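Local atomic coordinates of transcriptional regulator, TetR family (Cytophaga hutchinsonii, PDB entry 3EUP), a protein that probably acts as a TetR-family transcriptional regulator, binding DNA as a dimer through helix-turn-helix domains and responding to a ligand in its C-terminal domains. Residues 73-78 with 90-94; 135-140 with 162-166; 168-172 with 188-192. All coordinates share one frame; numbering follows the deposited sequence.

Interaction 1: 73-78 with 90-94; sequences VLTAKV and VYSSM
The Y91 ring meets L74 at a slant: methyl CD1 of L74 lies 3.6 Å from Y91 CE1 and 3.4 Å from Y91 OH, while V90 CG2, from the same segment as the tyrosine, sits over the centre of one ring face. The hydroxyl has its polar partner in W135 NE1, a hydrogen bond that fixes the far end of the ring. M94 reaches L74 with its methyl. With CG anti to its backbone N (chi1 -175°), its chain runs out toward 73-78 and bends at the last bond, bringing CE within 3.6 Å of L74 CB. Packing is tight where V73 CG1 approaches M94 CG at 3.4 Å. K77 adds a polar end. Its CB rests against V90, its extended chain passes over M94, and a turn at chi4 (-72°) directs NZ to S93 OG, with a weak hydrogen bond of 3.3 Å. That same OG donates a weak bond to V90 O, so two weak hydrogen bonds meet at this hydroxyl, beside an apolar contact. The example illustrates a feature of the TetR fold: the long helix 55-78 leads from the helix-turn-helix region and packs its C-terminal end against the C-terminal domain, probably the regulatory one, as in TetR relatives.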
loop_
_atom_site.group_PDB
_atom_site.type_symbol
_atom_site.label_atom_id
_atom_site.label_comp_id
_atom_site.label_asym_id
_atom_site.label_seq_id
_atom_site.Cartn_x
_atom_site.Cartn_y
_atom_site.Cartn_z
ATOM N N VAL A 73 18.616 2.886 -7.106
ATOM C CA VAL A 73 18.209 4.179 -7.640
ATOM C C VAL A 73 18.281 5.211 -6.556
ATOM O O VAL A 73 18.887 6.267 -6.751
ATOM C CB VAL A 73 16.807 4.161 -8.244
ATOM C CG1 VAL A 73 16.335 5.558 -8.558
ATOM C CG2 VAL A 73 16.777 3.304 -9.519
ATOM N N LEU A 74 17.716 4.899 -5.396
ATOM C CA LEU A 74 17.705 5.834 -4.279
ATOM C C LEU A 74 19.145 6.183 -3.870
ATOM O O LEU A 74 19.456 7.358 -3.608
ATOM C CB LEU A 74 16.928 5.242 -3.099
ATOM C CG LEU A 74 16.634 6.062 -1.824
ATOM C CD1 LEU A 74 15.695 5.278 -0.849
ATOM C CD2 LEU A 74 17.906 6.478 -1.060
ATOM N N THR A 75 20.010 5.163 -3.814
ATOM C CA THR A 75 21.449 5.342 -3.521
ATOM C C THR A 75 22.099 6.292 -4.529
ATOM O O THR A 75 22.828 7.213 -4.163
ATOM C CB THR A 75 22.220 3.973 -3.461
ATOM O OG1 THR A 75 21.762 3.212 -2.335
ATOM C CG2 THR A 75 23.734 4.179 -3.297
ATOM N N ALA A 76 21.807 6.097 -5.805
ATOM C CA ALA A 76 22.453 6.875 -6.834
ATOM C C ALA A 76 21.980 8.328 -6.760
ATOM O O ALA A 76 22.780 9.239 -6.876
ATOM C CB ALA A 76 22.219 6.264 -8.225
ATOM N N LYS A 77 20.689 8.535 -6.505
ATOM C CA LYS A 77 20.121 9.885 -6.397
ATOM C C LYS A 77 20.570 10.598 -5.125
ATOM O O LYS A 77 20.878 11.783 -5.155
ATOM C CB LYS A 77 18.588 9.819 -6.463
ATOM C CG LYS A 77 18.091 9.604 -7.878
ATOM C CD LYS A 77 16.625 9.779 -7.997
ATOM C CE LYS A 77 16.237 9.795 -9.455
ATOM N NZ LYS A 77 16.683 11.048 -10.066
ATOM N N VAL A 78 20.665 9.868 -4.023
ATOM C CA VAL A 78 21.157 10.429 -2.771
ATOM C C VAL A 78 22.634 10.881 -2.910
ATOM O O VAL A 78 22.979 11.984 -2.528
ATOM C CB VAL A 78 20.980 9.415 -1.619
ATOM C CG1 VAL A 78 21.805 9.771 -0.437
ATOM C CG2 VAL A 78 19.509 9.344 -1.218
ATOM N N VAL A 90 14.492 12.931 -2.519
ATOM C CA VAL A 90 14.661 12.373 -3.864
ATOM C C VAL A 90 13.456 11.493 -4.337
ATOM O O VAL A 90 13.419 11.064 -5.490
ATOM C CB VAL A 90 15.925 11.519 -3.913
ATOM C CG1 VAL A 90 17.200 12.376 -3.605
ATOM C CG2 VAL A 90 15.788 10.347 -2.919
ATOM N N TYR A 91 12.482 11.231 -3.458
ATOM C CA TYR A 91 11.408 10.255 -3.725
ATOM C C TYR A 91 10.502 10.653 -4.887
ATOM O O TYR A 91 10.260 9.872 -5.788
ATOM C CB TYR A 91 10.631 9.949 -2.415
ATOM C CG TYR A 91 11.592 9.334 -1.408
ATOM C CD1 TYR A 91 11.974 8.009 -1.515
ATOM C CD2 TYR A 91 12.227 10.128 -0.438
ATOM C CE1 TYR A 91 12.893 7.474 -0.653
ATOM C CE2 TYR A 91 13.161 9.598 0.417
ATOM C CZ TYR A 91 13.488 8.274 0.310
ATOM O OH TYR A 91 14.429 7.738 1.138
ATOM N N SER A 92 10.043 11.884 -4.907
ATOM C CA SER A 92 9.213 12.320 -6.009
ATOM C C SER A 92 9.871 12.140 -7.393
ATOM O O SER A 92 9.222 11.706 -8.354
ATOM C CB SER A 92 8.817 13.779 -5.869
ATOM O OG SER A 92 7.985 14.073 -6.952
ATOM N N SER A 93 11.154 12.449 -7.506
ATOM C CA SER A 93 11.758 12.344 -8.812
ATOM C C SER A 93 11.957 10.849 -9.109
ATOM O O SER A 93 11.728 10.414 -10.233
ATOM C CB SER A 93 13.046 13.172 -8.921
ATOM O OG SER A 93 14.133 12.422 -8.448
ATOM N N MET A 94 12.294 10.053 -8.099
ATOM C CA MET A 94 12.465 8.630 -8.332
ATOM C C MET A 94 11.182 7.971 -8.856
ATOM O O MET A 94 11.240 7.149 -9.789
ATOM C CB MET A 94 12.978 7.951 -7.073
ATOM C CG MET A 94 13.304 6.486 -7.249
ATOM S SD MET A 94 13.901 5.726 -5.686
ATOM C CE MET A 94 14.426 7.201 -4.685
#

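Interaction 2: 135-140 with 162-166; sequences WKKNLV and AFSMI
K136 O accepts the helical hydrogen bond of V140 N at 2.9 Å and faces A162 CB across the contact at 4.0 Å. No hydrogen bond joins the two segments, so the cohesion comes from carbon surfaces. I166 CG1 stands almost squarely over the six-membered ring of W135, 3.8 Å from the centroid and 10° off the ring normal, in a CH-pi contact; the two side chains run past each other in opposite senses, and I166 CG2 extends the cover toward W135 CZ3. A second CH-pi contact uses the aliphatic part of a lysine: K136 CG lies over one face of F163, 3.9 Å from its centroid. The kink at chi2 (-76°) bends the K136 chain across this ring, and a further bend at its end leaves NZ 3.6 Å from F163 CE2. Farther along, L139 CD1 packs against A162 O at 3.4 Å, L139 CD2 and M165 CE meet tip to tip at 3.7 Å, and A162 CB rests against both L139 CB and V140 CG1. F163 also stacks on Y184 of the second subunit, so the contact borders the dimer interface. The short helical segments run at 123° with axes 9.3 Å apart, a steep helix-on-helix packing that joins helix 122-148 to the dimer-forming helix 158-179 in the all-helical C-terminal domain of the TetR fold.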
loop_
_atom_site.group_PDB
_atom_site.type_symbol
_atom_site.label_atom_id
_atom_site.label_comp_id
_atom_site.label_asym_id
_atom_site.label_seq_id
_atom_site.Cartn_x
_atom_site.Cartn_y
_atom_site.Cartn_z
ATOM N N TRP A 135 15.377 0.553 5.260
ATOM C CA TRP A 135 15.086 1.838 4.676
ATOM C C TRP A 135 14.990 2.843 5.814
ATOM O O TRP A 135 15.685 3.860 5.769
ATOM C CB TRP A 135 13.806 1.789 3.852
ATOM C CG TRP A 135 13.416 3.039 3.165
ATOM C CD1 TRP A 135 14.146 4.182 3.007
ATOM C CD2 TRP A 135 12.164 3.268 2.506
ATOM N NE1 TRP A 135 13.411 5.114 2.309
ATOM C CE2 TRP A 135 12.193 4.565 1.982
ATOM C CE3 TRP A 135 11.016 2.493 2.320
ATOM C CZ2 TRP A 135 11.108 5.113 1.270
ATOM C CZ3 TRP A 135 9.943 3.034 1.571
ATOM C CH2 TRP A 135 9.999 4.328 1.089
ATOM N N LYS A 136 14.198 2.527 6.854
ATOM C CA LYS A 136 14.102 3.380 8.052
ATOM C C LYS A 136 15.502 3.709 8.655
ATOM O O LYS A 136 15.777 4.866 8.999
ATOM C CB LYS A 136 13.145 2.777 9.102
ATOM C CG LYS A 136 13.099 3.485 10.478
ATOM C CD LYS A 136 14.356 3.159 11.342
ATOM C CE LYS A 136 14.251 3.543 12.831
ATOM N NZ LYS A 136 13.247 4.613 13.010
ATOM N N LYS A 137 16.367 2.707 8.751
ATOM C CA LYS A 137 17.684 2.897 9.360
ATOM C C LYS A 137 18.556 3.837 8.535
ATOM O O LYS A 137 19.279 4.674 9.073
ATOM C CB LYS A 137 18.393 1.553 9.601
ATOM C CG LYS A 137 18.363 1.092 11.069
ATOM C CD LYS A 137 18.467 -0.474 11.274
ATOM C CE LYS A 137 17.344 -1.243 10.543
ATOM N NZ LYS A 137 17.332 -2.723 10.783
ATOM N N ASN A 138 18.483 3.703 7.227
ATOM C CA ASN A 138 19.148 4.633 6.334
ATOM C C ASN A 138 18.659 6.045 6.508
ATOM O O ASN A 138 19.452 6.966 6.533
ATOM C CB ASN A 138 18.984 4.217 4.888
ATOM C CG ASN A 138 19.803 2.990 4.542
ATOM O OD1 ASN A 138 19.341 2.097 3.841
ATOM N ND2 ASN A 138 21.032 2.948 5.022
ATOM N N LEU A 139 17.360 6.222 6.638
ATOM C CA LEU A 139 16.802 7.556 6.794
ATOM C C LEU A 139 17.279 8.192 8.098
ATOM O O LEU A 139 17.689 9.364 8.109
ATOM C CB LEU A 139 15.265 7.544 6.749
ATOM C CG LEU A 139 14.570 7.170 5.433
ATOM C CD1 LEU A 139 13.028 7.231 5.624
ATOM C CD2 LEU A 139 15.007 8.033 4.231
ATOM N N VAL A 140 17.212 7.429 9.192
ATOM C CA VAL A 140 17.746 7.878 10.472
ATOM C C VAL A 140 19.246 8.310 10.353
ATOM O O VAL A 140 19.644 9.373 10.832
ATOM C CB VAL A 140 17.525 6.812 11.578
ATOM C CG1 VAL A 140 16.024 6.530 11.772
ATOM C CG2 VAL A 140 18.193 5.530 11.250
ATOM N N ALA A 162 11.396 9.394 10.272
ATOM C CA ALA A 162 11.809 8.356 9.332
ATOM C C ALA A 162 10.602 7.460 8.951
ATOM O O ALA A 162 10.391 7.194 7.776
ATOM C CB ALA A 162 12.994 7.526 9.941
ATOM N N PHE A 163 9.804 7.038 9.926
ATOM C CA PHE A 163 8.617 6.208 9.628
ATOM C C PHE A 163 7.553 7.017 8.905
ATOM O O PHE A 163 6.932 6.502 8.019
ATOM C CB PHE A 163 8.010 5.517 10.854
ATOM C CG PHE A 163 8.734 4.264 11.268
ATOM C CD1 PHE A 163 8.818 3.179 10.413
ATOM C CD2 PHE A 163 9.318 4.166 12.518
ATOM C CE1 PHE A 163 9.488 2.041 10.779
ATOM C CE2 PHE A 163 9.999 3.012 12.912
ATOM C CZ PHE A 163 10.076 1.940 12.050
ATOM N N SER A 164 7.397 8.290 9.235
ATOM C CA SER A 164 6.401 9.124 8.570
ATOM C C SER A 164 6.709 9.377 7.105
ATOM O O SER A 164 5.785 9.450 6.298
ATOM C CB SER A 164 6.235 10.458 9.277
ATOM O OG SER A 164 5.896 10.204 10.631
ATOM N N MET A 165 7.987 9.515 6.782
ATOM C CA MET A 165 8.471 9.692 5.405
ATOM C C MET A 165 8.070 8.481 4.590
ATOM O O MET A 165 7.528 8.619 3.491
ATOM C CB MET A 165 10.026 9.836 5.353
ATOM C CG MET A 165 10.635 11.175 5.881
ATOM S SD MET A 165 12.488 11.205 5.868
ATOM C CE MET A 165 12.706 10.980 4.087
ATOM N N ILE A 166 8.366 7.302 5.136
ATOM C CA ILE A 166 8.035 6.031 4.522
ATOM C C ILE A 166 6.554 5.927 4.269
ATOM O O ILE A 166 6.128 5.600 3.172
ATOM C CB ILE A 166 8.577 4.858 5.365
ATOM C CG1 ILE A 166 10.120 4.853 5.267
ATOM C CG2 ILE A 166 7.949 3.508 4.890
ATOM C CD1 ILE A 166 10.868 3.885 6.225
#

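Interaction 3: 168-172 with 188-192; sequences LVEGA and VFESL
Two first torsions bring V188 and F189 onto the neighbouring helix. V188 has CG1 anti to its backbone N (chi1 -176°), which turns that methyl inward to L168 and A172; F189 instead places CG anti to its carbonyl carbon (chi1 -75°), swinging its ring back across the gap to A172. The A172 methyl is consequently held by both residues. Its CB lies 3.7 Å from V188 CG1 and over one face of the F189 ring, displaced toward the rim, where the CH-pi distance from A172 CB to the F189 centroid is 3.9 Å. V169 CG2 reaches the same ring near CE1, only loosely.

V188 CG1 also comes within 3.1 Å of L168 O, a close methyl-to-carbonyl approach, while that oxygen accepts the ordinary helical bond from A172 N. The L168 side chain divides the remaining work between its branches. CD2 packs on V188 CG1 at 3.7 Å, whereas CD1 extends to the L192 backbone, 3.8 Å from L192 CA. L192 in turn sends CD2 to V169 CG2 at 3.9 Å. Of the CA atoms, those of A172 and V188 lie nearest across the pair, 5.5 Å apart, with only a methyl on A172.

Every touching residue is buried, and the second subunit packs on several residues here. L168 packs on L168 of that subunit, V188 on its A167, and S191 OG is hydrogen-bonded with S164 OG of the second subunit. F189 and V169 also touch Y91 of their own chain. The two segments run at 171°, close to antiparallel, as the arms of a helical hairpin; such a pair from each subunit, packed together, is consistent with the four-helix dimer interface of TetR-family regulators.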
loop_
_atom_site.group_PDB
_atom_site.type_symbol
_atom_site.label_atom_id
_atom_site.label_comp_id
_atom_site.label_asym_id
_atom_site.label_seq_id
_atom_site.Cartn_x
_atom_site.Cartn_y
_atom_site.Cartn_z
ATOM N N LEU A 168 4.470 8.416 3.972
ATOM C CA LEU A 168 4.086 9.379 2.979
ATOM C C LEU A 168 4.452 8.956 1.556
ATOM O O LEU A 168 3.668 9.189 0.636
ATOM C CB LEU A 168 4.677 10.742 3.293
ATOM C CG LEU A 168 4.002 11.554 4.401
ATOM C CD1 LEU A 168 4.889 12.806 4.724
ATOM C CD2 LEU A 168 2.584 11.922 3.992
ATOM N N VAL A 169 5.623 8.344 1.369
ATOM C CA VAL A 169 6.042 7.913 0.066
ATOM C C VAL A 169 5.158 6.746 -0.426
ATOM O O VAL A 169 4.610 6.801 -1.517
ATOM C CB VAL A 169 7.535 7.542 0.044
ATOM C CG1 VAL A 169 7.919 6.866 -1.292
ATOM C CG2 VAL A 169 8.384 8.820 0.276
ATOM N N GLU A 170 4.974 5.735 0.421
ATOM C CA GLU A 170 4.194 4.585 0.058
ATOM C C GLU A 170 2.716 4.938 -0.138
ATOM O O GLU A 170 2.092 4.406 -1.022
ATOM C CB GLU A 170 4.395 3.472 1.077
ATOM C CG GLU A 170 5.858 3.028 1.171
ATOM C CD GLU A 170 6.419 2.556 -0.163
ATOM O OE1 GLU A 170 6.130 1.392 -0.572
ATOM O OE2 GLU A 170 7.184 3.338 -0.776
ATOM N N GLY A 171 2.198 5.855 0.681
ATOM C CA GLY A 171 0.842 6.367 0.563
ATOM C C GLY A 171 0.637 7.176 -0.706
ATOM O O GLY A 171 -0.422 7.064 -1.331
ATOM N N ALA A 172 1.655 7.954 -1.104
ATOM C CA ALA A 172 1.627 8.700 -2.360
ATOM C C ALA A 172 1.514 7.727 -3.516
ATOM O O ALA A 172 0.670 7.906 -4.366
ATOM C CB ALA A 172 2.895 9.656 -2.513
ATOM N N VAL A 188 0.868 14.706 -1.847
ATOM C CA VAL A 188 1.522 13.974 -0.745
ATOM C C VAL A 188 3.040 14.231 -0.730
ATOM O O VAL A 188 3.683 14.374 0.346
ATOM C CB VAL A 188 1.184 12.483 -0.834
ATOM C CG1 VAL A 188 1.786 11.684 0.379
ATOM C CG2 VAL A 188 -0.355 12.320 -0.944
ATOM N N PHE A 189 3.638 14.265 -1.915
ATOM C CA PHE A 189 5.056 14.587 -2.007
ATOM C C PHE A 189 5.302 16.000 -1.500
ATOM O O PHE A 189 6.369 16.288 -0.913
ATOM C CB PHE A 189 5.551 14.392 -3.458
ATOM C CG PHE A 189 5.719 12.948 -3.820
ATOM C CD1 PHE A 189 6.673 12.185 -3.156
ATOM C CD2 PHE A 189 4.946 12.334 -4.772
ATOM C CE1 PHE A 189 6.832 10.841 -3.429
ATOM C CE2 PHE A 189 5.121 11.001 -5.068
ATOM C CZ PHE A 189 6.092 10.241 -4.376
ATOM N N GLU A 190 4.331 16.879 -1.726
ATOM C CA GLU A 190 4.400 18.229 -1.188
ATOM C C GLU A 190 4.411 18.197 0.365
ATOM O O GLU A 190 5.191 18.916 1.020
ATOM C CB GLU A 190 3.223 19.064 -1.726
ATOM C CG GLU A 190 3.480 20.497 -1.775
ATOM C CD GLU A 190 2.199 21.321 -2.020
ATOM O OE1 GLU A 190 1.284 20.836 -2.764
ATOM O OE2 GLU A 190 2.113 22.434 -1.417
ATOM N N SER A 191 3.569 17.362 0.959
ATOM C CA SER A 191 3.619 17.195 2.396
ATOM C C SER A 191 4.909 16.517 2.854
ATOM O O SER A 191 5.324 16.766 3.928
ATOM C CB SER A 191 2.389 16.426 2.922
ATOM O OG SER A 191 1.209 17.231 2.828
ATOM N N LEU A 192 5.521 15.634 2.079
ATOM C CA LEU A 192 6.837 15.135 2.470
ATOM C C LEU A 192 7.833 16.300 2.606
ATOM O O LEU A 192 8.576 16.382 3.580
ATOM C CB LEU A 192 7.358 14.146 1.455
ATOM C CG LEU A 192 8.692 13.462 1.706
ATOM C CD1 LEU A 192 8.666 12.573 2.990
ATOM C CD2 LEU A 192 8.988 12.620 0.488
#

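Overall arrangement
From the N terminus, helix 55-78 leaves the helix-turn-helix region, and interaction 1 closes a short loop between its end and 90-94. Interaction 2 then closes the connection between helices 122-148 and 158-179, and interaction 3 closes the final hairpin of 158-179 with 182-197. The three follow in series, neither nested nor crossed. They are nonetheless continuous in space, with centres 13 to 14 Å apart: Y91 of interaction 1 touches residues of both others, W135 meets V169 and E170, and M165 packs on L192. Helix 158-179 serves interactions 2 and 3, both bordering the second subunit, so the connecting helix, C-terminal helical core and dimer interface form one packed body.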